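Local coordinates for protein imine reductase (Amycolatopsis orientalis, PDB 5A9S) that probably reduces imines to amines with NADPH, as an oxidoreductase of the HIBADH-related family, at residues E267-A272 and Y283-L288. Sequence-based numbering, arbitrary orientation.
Sequences ELLDRA and YSVIEL
In the C-terminal helical domain of this imine reductase, helix 260-275 is packed against the 3-10 turns near the chain end, where Ala272 and Leu268 meet Val285 and Leu288. No direct hydrogen bond crosses; the contact is apolar. The two methyls of Val285 face different partners. With chi1 at 171°, CG1 stands anti to the backbone N and CG2 anti to the carbonyl carbon, which splits them between Leu268 on one hand and Leu269 and Ala272 on the other. Val285 CG1 lies 3.9 Å from Leu268 CD2, and the two side chains cross at about a right angle. Val285 CG2 sits 3.8 Å from Leu269 CD1 and 4.0 Å from Ala272 CB. Leu288 works through one branch, with CD2 3.7 Å from Leu268 CD1 and 4.1 Å from Ala272 CB. Leu268 CD1 also lies over one face of the Arg271 guanidinium, toward its rim. That guanidinium makes a salt bridge to Glu260 of the partner subunit. An alanine in place of Leu268 would probably leave Val285 CG1 and Leu288 CD2 without their leucine methyl partners and open a gap between them. Asn183 and Leu186 of the partner subunit pack on Leu268 and Val285, respectively. A water bridges the segments, its oxygen donating to Ala272 O and to Ser284 OG, at 3.0 Å from each.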
loop_
_atom_site.group_PDB
_atom_site.type_symbol
_atom_site.label_atom_id
_atom_site.label_comp_id
_atom_site.label_asym_id
_atom_site.label_seq_id
_atom_site.Cartn_x
_atom_site.Cartn_y
_atom_site.Cartn_z
ATOM N N GLU B 267 4.885 -10.975 -14.509
ATOM C CA GLU B 267 6.193 -11.487 -14.967
ATOM C C GLU B 267 7.099 -11.877 -13.807
ATOM O O GLU B 267 7.861 -12.872 -13.825
ATOM C CB GLU B 267 6.875 -10.398 -15.778
ATOM C CG GLU B 267 6.647 -10.541 -17.272
ATOM C CD GLU B 267 7.666 -9.768 -18.093
ATOM O OE1 GLU B 267 8.620 -9.174 -17.519
ATOM O OE2 GLU B 267 7.491 -9.727 -19.329
ATOM N N LEU B 268 6.994 -11.057 -12.785
ATOM C CA LEU B 268 7.715 -11.261 -11.586
ATOM C C LEU B 268 7.298 -12.556 -10.915
ATOM O O LEU B 268 8.150 -13.339 -10.460
ATOM C CB LEU B 268 7.472 -10.067 -10.662
ATOM C CG LEU B 268 8.088 -10.143 -9.288
ATOM C CD1 LEU B 268 9.597 -10.202 -9.425
ATOM C CD2 LEU B 268 7.654 -8.957 -8.435
ATOM N N LEU B 269 5.983 -12.768 -10.827
ATOM C CA LEU B 269 5.457 -14.012 -10.301
ATOM C C LEU B 269 5.875 -15.233 -11.113
ATOM O O LEU B 269 6.205 -16.271 -10.536
ATOM C CB LEU B 269 3.932 -13.935 -10.168
ATOM C CG LEU B 269 3.379 -13.548 -8.815
ATOM C CD1 LEU B 269 4.221 -12.557 -8.020
ATOM C CD2 LEU B 269 1.941 -13.079 -8.945
ATOM N N ASP B 270 5.845 -15.118 -12.429
ATOM C CA ASP B 270 6.266 -16.210 -13.283
ATOM C C ASP B 270 7.718 -16.588 -12.964
ATOM O O ASP B 270 8.046 -17.778 -12.970
ATOM C CB ASP B 270 6.148 -15.840 -14.754
ATOM C CG ASP B 270 4.674 -15.633 -15.215
ATOM O OD1 ASP B 270 3.747 -16.146 -14.582
ATOM O OD2 ASP B 270 4.444 -14.953 -16.235
ATOM N N ARG B 271 8.578 -15.599 -12.695
ATOM C CA ARG B 271 9.974 -15.875 -12.339
ATOM C C ARG B 271 10.000 -16.616 -10.996
ATOM O O ARG B 271 10.732 -17.596 -10.841
ATOM C CB ARG B 271 10.828 -14.596 -12.319
ATOM C CG ARG B 271 11.335 -14.171 -13.701
ATOM C CD ARG B 271 11.399 -12.661 -13.925
ATOM N NE ARG B 271 12.244 -12.033 -12.939
ATOM C CZ ARG B 271 12.142 -10.771 -12.513
ATOM N NH1 ARG B 271 11.197 -9.925 -12.960
ATOM N NH2 ARG B 271 13.000 -10.366 -11.599
ATOM N N ALA B 272 9.174 -16.194 -10.045
ATOM C CA ALA B 272 9.176 -16.844 -8.752
ATOM C C ALA B 272 8.723 -18.324 -8.837
ATOM O O ALA B 272 9.323 -19.171 -8.173
ATOM C CB ALA B 272 8.345 -16.080 -7.743
ATOM N N TYR B 283 5.475 -14.543 -0.411
ATOM C CA TYR B 283 6.644 -13.894 0.190
ATOM C C TYR B 283 7.958 -14.290 -0.466
ATOM O O TYR B 283 8.891 -13.483 -0.507
ATOM C CB TYR B 283 6.717 -14.195 1.665
ATOM C CG TYR B 283 7.551 -13.169 2.432
ATOM C CD1 TYR B 283 6.941 -12.039 2.976
ATOM C CD2 TYR B 283 8.899 -13.386 2.698
ATOM C CE1 TYR B 283 7.676 -11.115 3.675
ATOM C CE2 TYR B 283 9.652 -12.457 3.419
ATOM C CZ TYR B 283 9.037 -11.318 3.871
ATOM O OH TYR B 283 9.731 -10.400 4.611
ATOM N N SER B 284 8.010 -15.514 -1.017
ATOM C CA SER B 284 9.211 -16.046 -1.611
ATOM C C SER B 284 9.667 -15.286 -2.862
ATOM O O SER B 284 10.845 -15.346 -3.219
ATOM C CB SER B 284 9.075 -17.562 -1.865
ATOM O OG SER B 284 8.168 -17.820 -2.914
ATOM N N VAL B 285 8.781 -14.514 -3.478
ATOM C CA VAL B 285 9.200 -13.487 -4.421
ATOM C C VAL B 285 10.496 -12.721 -3.958
ATOM O O VAL B 285 11.386 -12.403 -4.762
ATOM C CB VAL B 285 8.071 -12.470 -4.692
ATOM C CG1 VAL B 285 8.579 -11.285 -5.506
ATOM C CG2 VAL B 285 6.939 -13.125 -5.455
ATOM N N ILE B 286 10.592 -12.466 -2.666
ATOM C CA ILE B 286 11.738 -11.712 -2.093
ATOM C C ILE B 286 13.113 -12.311 -2.388
ATOM O O ILE B 286 14.063 -11.577 -2.597
ATOM C CB ILE B 286 11.553 -11.530 -0.578
ATOM C CG1 ILE B 286 12.390 -10.336 -0.097
ATOM C CG2 ILE B 286 11.880 -12.803 0.215
ATOM C CD1 ILE B 286 12.184 -10.025 1.375
ATOM N N GLU B 287 13.166 -13.634 -2.477
ATOM C CA GLU B 287 14.376 -14.367 -2.728
ATOM C C GLU B 287 14.901 -14.117 -4.102
ATOM O O GLU B 287 16.075 -14.335 -4.316
ATOM C CB GLU B 287 14.209 -15.899 -2.520
ATOM C CG GLU B 287 13.698 -16.351 -1.145
ATOM C CD GLU B 287 14.433 -15.710 0.022
ATOM O OE1 GLU B 287 15.617 -15.308 -0.119
ATOM O OE2 GLU B 287 13.833 -15.574 1.100
ATOM N N LEU B 288 14.088 -13.619 -5.032
ATOM C CA LEU B 288 14.627 -13.131 -6.299
ATOM C C LEU B 288 15.558 -11.908 -6.174
ATOM O O LEU B 288 16.292 -11.617 -7.109
ATOM C CB LEU B 288 13.528 -12.755 -7.280
ATOM C CG LEU B 288 12.689 -13.758 -8.042
ATOM C CD1 LEU B 288 12.731 -15.085 -7.358
ATOM C CD2 LEU B 288 11.256 -13.286 -8.257
HETATM O O HOH W 1 9.508 -19.244 -5.174
#